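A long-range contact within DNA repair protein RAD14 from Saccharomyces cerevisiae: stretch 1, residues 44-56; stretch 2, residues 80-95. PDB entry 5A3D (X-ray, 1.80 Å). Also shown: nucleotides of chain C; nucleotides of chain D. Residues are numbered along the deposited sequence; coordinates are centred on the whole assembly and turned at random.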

# COMPACT_ATOMS: atom_id res chain seq x y z
N GLU B 44 -7.01 17.14 -4.04
CA GLU B 44 -6.54 18.41 -4.66
C GLU B 44 -5.02 18.49 -4.57
O GLU B 44 -4.43 18.97 -5.54
CB GLU B 44 -7.12 19.69 -4.01
CG GLU B 44 -8.58 19.87 -4.30
CD GLU B 44 -9.21 21.12 -3.60
OE1 GLU B 44 -9.29 21.17 -2.41
OE2 GLU B 44 -9.62 22.05 -4.31
N CYS B 45 -4.46 18.11 -3.45
CA CYS B 45 -2.98 17.99 -3.32
C CYS B 45 -2.38 17.04 -4.36
O CYS B 45 -1.30 17.33 -4.92
CB CYS B 45 -2.52 17.65 -1.97
SG CYS B 45 -2.98 18.93 -0.74
N LYS B 46 -3.04 15.93 -4.65
CA LYS B 46 -2.48 15.01 -5.66
C LYS B 46 -2.59 15.59 -7.07
O LYS B 46 -1.61 15.63 -7.82
CB LYS B 46 -3.15 13.66 -5.58
CG LYS B 46 -2.93 12.94 -4.25
CD LYS B 46 -3.92 11.75 -4.13
CE LYS B 46 -3.17 10.54 -3.60
NZ LYS B 46 -3.78 9.15 -3.63
N GLU B 47 -3.78 16.11 -7.35
CA GLU B 47 -4.12 16.71 -8.65
C GLU B 47 -3.34 17.97 -8.98
O GLU B 47 -2.89 18.12 -10.10
CB GLU B 47 -5.62 17.02 -8.70
CG GLU B 47 -6.53 15.83 -8.92
CD GLU B 47 -8.01 16.25 -8.82
OE1 GLU B 47 -8.24 17.42 -8.45
OE2 GLU B 47 -8.93 15.42 -9.04
N ASP B 48 -3.20 18.87 -8.01
CA ASP B 48 -2.59 20.19 -8.22
C ASP B 48 -1.07 20.20 -8.10
O ASP B 48 -0.40 20.94 -8.81
CB ASP B 48 -3.14 21.21 -7.23
CG ASP B 48 -4.62 21.50 -7.43
OD1 ASP B 48 -5.21 20.97 -8.42
OD2 ASP B 48 -5.18 22.22 -6.52
N TYR B 49 -0.52 19.39 -7.20
CA TYR B 49 0.89 19.48 -6.89
C TYR B 49 1.70 18.20 -7.16
O TYR B 49 2.89 18.12 -6.83
CB TYR B 49 1.08 19.93 -5.44
CG TYR B 49 0.62 21.35 -5.23
CD1 TYR B 49 1.39 22.42 -5.66
CD2 TYR B 49 -0.57 21.62 -4.59
CE1 TYR B 49 0.97 23.73 -5.45
CE2 TYR B 49 -1.01 22.94 -4.44
CZ TYR B 49 -0.23 23.97 -4.81
OH TYR B 49 -0.64 25.31 -4.64
N PHE B 50 1.00 17.20 -7.67
CA PHE B 50 1.55 15.89 -7.97
C PHE B 50 2.21 15.25 -6.76
O PHE B 50 3.25 14.61 -6.88
CB PHE B 50 2.44 15.99 -9.18
CG PHE B 50 1.77 16.69 -10.34
CD1 PHE B 50 0.62 16.19 -10.91
CD2 PHE B 50 2.29 17.88 -10.83
CE1 PHE B 50 -0.00 16.84 -11.96
CE2 PHE B 50 1.68 18.55 -11.88
CZ PHE B 50 0.50 18.03 -12.43
N LEU B 51 1.59 15.40 -5.58
CA LEU B 51 2.17 14.80 -4.37
C LEU B 51 1.59 13.44 -4.27
O LEU B 51 0.46 13.22 -4.69
CB LEU B 51 1.91 15.64 -3.07
CG LEU B 51 2.47 17.08 -3.20
CD1 LEU B 51 2.32 17.80 -1.86
CD2 LEU B 51 3.90 17.19 -3.71
N THR B 52 2.34 12.52 -3.66
CA THR B 52 1.85 11.10 -3.51
C THR B 52 1.26 10.76 -2.20
O THR B 52 1.40 11.51 -1.24
CB THR B 52 3.02 10.13 -3.69
OG1 THR B 52 3.91 10.30 -2.59
CG2 THR B 52 3.72 10.43 -4.93
N ASP B 53 0.62 9.60 -2.12
CA ASP B 53 0.14 9.14 -0.83
C ASP B 53 1.20 9.06 0.23
O ASP B 53 0.91 9.55 1.32
CB ASP B 53 -0.67 7.82 -0.87
CG ASP B 53 -2.04 8.00 -1.36
OD1 ASP B 53 -2.67 9.01 -1.04
OD2 ASP B 53 -2.51 7.10 -2.11
N PRO B 54 2.40 8.50 -0.05
CA PRO B 54 3.41 8.44 1.01
C PRO B 54 3.83 9.81 1.56
O PRO B 54 3.99 9.97 2.75
CB PRO B 54 4.56 7.70 0.37
CG PRO B 54 3.88 6.83 -0.62
CD PRO B 54 2.77 7.64 -1.19
N GLU B 55 3.89 10.82 0.70
CA GLU B 55 4.17 12.18 1.16
C GLU B 55 3.05 12.77 2.02
O GLU B 55 3.25 13.28 3.15
CB GLU B 55 4.48 13.07 -0.05
CG GLU B 55 5.77 12.65 -0.77
CD GLU B 55 5.84 13.04 -2.25
OE1 GLU B 55 4.88 13.57 -2.81
OE2 GLU B 55 6.87 12.77 -2.92
N LEU B 56 1.85 12.69 1.50
CA LEU B 56 0.72 13.37 2.17
C LEU B 56 0.35 12.62 3.41
O LEU B 56 -0.25 13.21 4.29
CB LEU B 56 -0.47 13.40 1.24
CG LEU B 56 -0.73 14.43 0.19
CD1 LEU B 56 -0.10 15.80 0.38
CD2 LEU B 56 -1.12 14.04 -1.21
N LEU B 80 -7.50 17.86 4.95
CA LEU B 80 -7.34 19.23 4.48
C LEU B 80 -5.91 19.67 4.86
O LEU B 80 -5.47 19.57 6.01
CB LEU B 80 -8.38 20.17 5.01
CG LEU B 80 -9.87 19.78 4.69
CD1 LEU B 80 -10.80 20.70 5.42
CD2 LEU B 80 -10.03 19.90 3.21
N PHE B 81 -5.26 20.19 3.89
CA PHE B 81 -3.82 20.63 3.95
C PHE B 81 -3.79 22.15 3.62
O PHE B 81 -4.63 22.60 2.82
CB PHE B 81 -2.97 19.88 2.96
CG PHE B 81 -2.92 18.42 3.21
CD1 PHE B 81 -3.96 17.62 2.76
CD2 PHE B 81 -1.86 17.84 3.91
CE1 PHE B 81 -3.90 16.24 2.93
CE2 PHE B 81 -1.87 16.44 4.11
CZ PHE B 81 -2.89 15.65 3.62
N VAL B 82 -2.84 22.87 4.22
CA VAL B 82 -2.75 24.35 3.98
C VAL B 82 -1.86 24.56 2.75
O VAL B 82 -0.74 23.99 2.62
CB VAL B 82 -2.39 25.24 5.22
CG1 VAL B 82 -0.97 25.08 5.72
CG2 VAL B 82 -2.71 26.71 4.95
N ARG B 83 -2.35 25.43 1.88
CA ARG B 83 -1.70 25.65 0.63
C ARG B 83 -0.22 25.97 0.83
O ARG B 83 0.59 25.42 0.11
CB ARG B 83 -2.38 26.66 -0.27
CG ARG B 83 -1.61 26.72 -1.57
CD ARG B 83 -2.17 27.67 -2.58
NE ARG B 83 -3.53 27.55 -2.95
CZ ARG B 83 -3.96 26.70 -3.87
NH1 ARG B 83 -3.08 25.87 -4.44
NH2 ARG B 83 -5.25 26.69 -4.21
N CYS B 84 0.12 26.85 1.77
CA CYS B 84 1.52 27.29 1.83
C CYS B 84 2.49 26.09 2.12
O CYS B 84 3.57 26.08 1.61
CB CYS B 84 1.70 28.44 2.83
SG CYS B 84 1.17 28.10 4.53
N GLU B 85 2.07 25.15 2.95
CA GLU B 85 2.88 23.91 3.23
C GLU B 85 3.04 23.00 2.02
O GLU B 85 4.14 22.57 1.62
CB GLU B 85 2.22 23.13 4.35
CG GLU B 85 2.48 23.73 5.68
CD GLU B 85 1.98 22.89 6.85
OE1 GLU B 85 1.61 21.70 6.68
OE2 GLU B 85 2.02 23.46 8.01
N VAL B 86 1.88 22.70 1.43
CA VAL B 86 1.76 21.90 0.21
C VAL B 86 2.67 22.46 -0.93
O VAL B 86 3.41 21.71 -1.56
CB VAL B 86 0.27 21.83 -0.25
CG1 VAL B 86 0.17 20.98 -1.50
CG2 VAL B 86 -0.51 21.08 0.82
N GLU B 87 2.54 23.74 -1.18
CA GLU B 87 3.26 24.36 -2.25
C GLU B 87 4.76 24.36 -1.98
O GLU B 87 5.57 24.13 -2.86
CB GLU B 87 2.72 25.78 -2.42
CG GLU B 87 3.35 26.51 -3.53
CD GLU B 87 2.68 27.87 -3.69
OE1 GLU B 87 1.65 27.88 -4.45
OE2 GLU B 87 3.19 28.83 -3.04
N ALA B 88 5.13 24.66 -0.75
CA ALA B 88 6.55 24.75 -0.36
C ALA B 88 7.22 23.42 -0.60
O ALA B 88 8.34 23.37 -1.09
CB ALA B 88 6.65 25.13 1.10
N PHE B 89 6.56 22.32 -0.22
CA PHE B 89 7.06 20.96 -0.48
C PHE B 89 7.11 20.61 -1.98
O PHE B 89 8.08 20.02 -2.46
CB PHE B 89 6.18 19.93 0.28
CG PHE B 89 6.69 18.51 0.13
CD1 PHE B 89 7.74 18.03 0.96
CD2 PHE B 89 6.28 17.72 -0.96
CE1 PHE B 89 8.24 16.75 0.79
CE2 PHE B 89 6.81 16.46 -1.14
CZ PHE B 89 7.79 15.98 -0.27
N ALA B 90 6.04 20.93 -2.69
CA ALA B 90 5.91 20.67 -4.08
C ALA B 90 6.97 21.36 -4.93
O ALA B 90 7.51 20.75 -5.87
CB ALA B 90 4.54 21.08 -4.53
N PHE B 91 7.27 22.62 -4.58
CA PHE B 91 8.33 23.44 -5.23
C PHE B 91 9.71 22.83 -4.98
O PHE B 91 10.62 22.93 -5.82
CB PHE B 91 8.30 24.91 -4.70
CG PHE B 91 7.19 25.77 -5.28
CD1 PHE B 91 6.24 25.27 -6.12
CD2 PHE B 91 7.09 27.11 -4.92
CE1 PHE B 91 5.19 26.06 -6.61
CE2 PHE B 91 6.08 27.93 -5.43
CZ PHE B 91 5.13 27.40 -6.29
N LYS B 92 9.90 22.25 -3.80
CA LYS B 92 11.15 21.54 -3.50
C LYS B 92 11.25 20.23 -4.34
O LYS B 92 12.31 19.89 -4.88
CB LYS B 92 11.27 21.28 -2.00
CG LYS B 92 12.19 20.15 -1.55
CD LYS B 92 11.54 19.26 -0.48
CE LYS B 92 10.83 17.99 -1.03
NZ LYS B 92 11.72 16.80 -1.37
N LYS B 93 10.15 19.51 -4.45
CA LYS B 93 10.12 18.28 -5.20
C LYS B 93 10.31 18.44 -6.70
O LYS B 93 10.85 17.54 -7.35
CB LYS B 93 8.80 17.52 -4.93
CG LYS B 93 8.44 16.38 -5.86
CD LYS B 93 7.21 15.63 -5.37
CE LYS B 93 7.11 14.24 -5.95
NZ LYS B 93 5.82 13.54 -5.76
N TRP B 94 9.82 19.53 -7.24
CA TRP B 94 9.67 19.63 -8.65
C TRP B 94 10.62 20.64 -9.23
O TRP B 94 10.85 20.59 -10.41
CB TRP B 94 8.24 19.98 -9.06
CG TRP B 94 7.25 18.88 -8.79
CD1 TRP B 94 6.17 18.96 -8.00
CD2 TRP B 94 7.29 17.55 -9.31
NE1 TRP B 94 5.49 17.76 -8.00
CE2 TRP B 94 6.17 16.87 -8.78
CE3 TRP B 94 8.16 16.86 -10.15
CZ2 TRP B 94 5.90 15.55 -9.07
CZ3 TRP B 94 7.90 15.55 -10.43
CH2 TRP B 94 6.78 14.90 -9.89
N GLY B 95 11.16 21.54 -8.41
CA GLY B 95 12.05 22.59 -8.89
C GLY B 95 11.28 23.86 -9.13
O GLY B 95 11.20 24.33 -10.27
P DA C 6 5.54 3.46 -0.69
OP1 DA C 6 5.37 4.22 0.56
OP2 DA C 6 4.32 2.86 -1.32
O5' DA C 6 6.26 4.32 -1.82
C5' DA C 6 7.62 4.76 -1.59
C4' DA C 6 8.43 4.85 -2.87
O4' DA C 6 8.60 3.54 -3.47
C3' DA C 6 7.88 5.76 -3.97
O3' DA C 6 8.95 6.52 -4.60
C2' DA C 6 7.22 4.78 -4.92
C1' DA C 6 8.09 3.54 -4.79
N9 DA C 6 7.38 2.27 -4.98
C8 DA C 6 6.33 1.80 -4.23
N7 DA C 6 5.92 0.61 -4.58
C5 DA C 6 6.74 0.27 -5.64
C6 DA C 6 6.81 -0.88 -6.46
N6 DA C 6 5.98 -1.92 -6.34
N1 DA C 6 7.74 -0.90 -7.43
C2 DA C 6 8.58 0.14 -7.54
N3 DA C 6 8.62 1.27 -6.84
C4 DA C 6 7.66 1.27 -5.89
O5' DG D 1 -19.37 19.27 -1.93
C5' DG D 1 -18.37 19.15 -0.89
C4' DG D 1 -17.04 19.66 -1.40
O4' DG D 1 -16.64 21.01 -1.04
C3' DG D 1 -15.79 18.78 -1.49
O3' DG D 1 -15.61 18.26 -2.83
C2' DG D 1 -14.65 19.70 -1.04
C1' DG D 1 -15.31 20.99 -0.54
N9 DG D 1 -15.36 21.08 0.91
C8 DG D 1 -16.20 20.40 1.77
N7 DG D 1 -15.97 20.66 3.02
C5 DG D 1 -14.89 21.54 3.00
C6 DG D 1 -14.18 22.17 4.06
O6 DG D 1 -14.37 22.06 5.28
N1 DG D 1 -13.17 23.00 3.59
C2 DG D 1 -12.86 23.19 2.26
N2 DG D 1 -11.86 24.04 2.00
N3 DG D 1 -13.49 22.59 1.26
C4 DG D 1 -14.50 21.80 1.70

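The contact is a helix-on-helix packing with an apolar centre, in which Tyr 49 is the main knob and polar bonds fasten the C-terminal turn of the second helix to the loop that follows the first. Helix 44-49 and helix 83-94 run in broadly the same direction, their axes 43° apart and 11.0 Å at closest approach. The backbones draw nearer along the chain: Cys 45 CA lies 7.1 Å from Val 86 CA, and Tyr 49 CA only 5.9 Å from Ala 90 CA, where the partner side chain is a single methyl. Together the stretches bury 754 Å².

Tyr 49 gives the largest share of stretch 1, its side chain seated among Arg 83, Val 86, Glu 87 and Ala 90. Its CA-to-CB bond points sideways, but with chi1 in the m well the ring reaches the second helix, bringing CD2 to 3.2 Å from Val 86 CG1, a tight contact, and CD1 to 3.6 Å from Ala 90 CB. At the far end of the ring, Arg 83 NH1 donates a short hydrogen bond of 2.5 Å to Tyr 49 OH, arriving at the ring edge near its plane. The hydroxyl in turn makes a weak bond to Glu 87 OE1 at 3.4 Å, so it both accepts and donates at the end of an otherwise apolar knob.

Toward the start of the second helix, Cys 45 SG packs 3.6 Å from Val 86 CG2 and 3.8 Å from Phe 81 CB, and sits obliquely to the Phe 81 ring, 4.6 Å from its centroid. Phe 81, on the strand before the second helix, also receives Leu 56, whose CD1 lies over one ring face. Leu 51 extends the apolar layer: CD1 lies 3.9 Å from Val 86 CG1, while CD2 is 3.7 Å from Phe 89 CD2, at the edge of that ring, and 4.0 Å from Ala 90 CB.

The first helix ends at Tyr 49, and Phe 50 departs from helical geometry with positive phi. The carbonyls of both residues are taken up by stretch 2. Trp 94 NE1 donates to Tyr 49 O at 2.9 Å with a 152° angle, and the same indole brings CZ2 to 3.5 Å from Phe 50 CB. Lys 93, nearly fully extended, carries NZ to 3.0 Å from Phe 50 O, and the same ammonium forms a salt bridge with Glu 55, 3.1 Å from both OE1 and OE2.

Glu 55 is held in place by the capping turn at the start of helix 53-56. Thr 52 N donates to Glu 55 OE1 at 2.9 Å, and Glu 55 N returns a weak capping bond to Thr 52 OG1 at 3.3 Å. The carboxylate thus joins its own helix start to Lys 93, while Glu 55 CD lies 3.7 Å from Phe 89 CE2, at the ring edge.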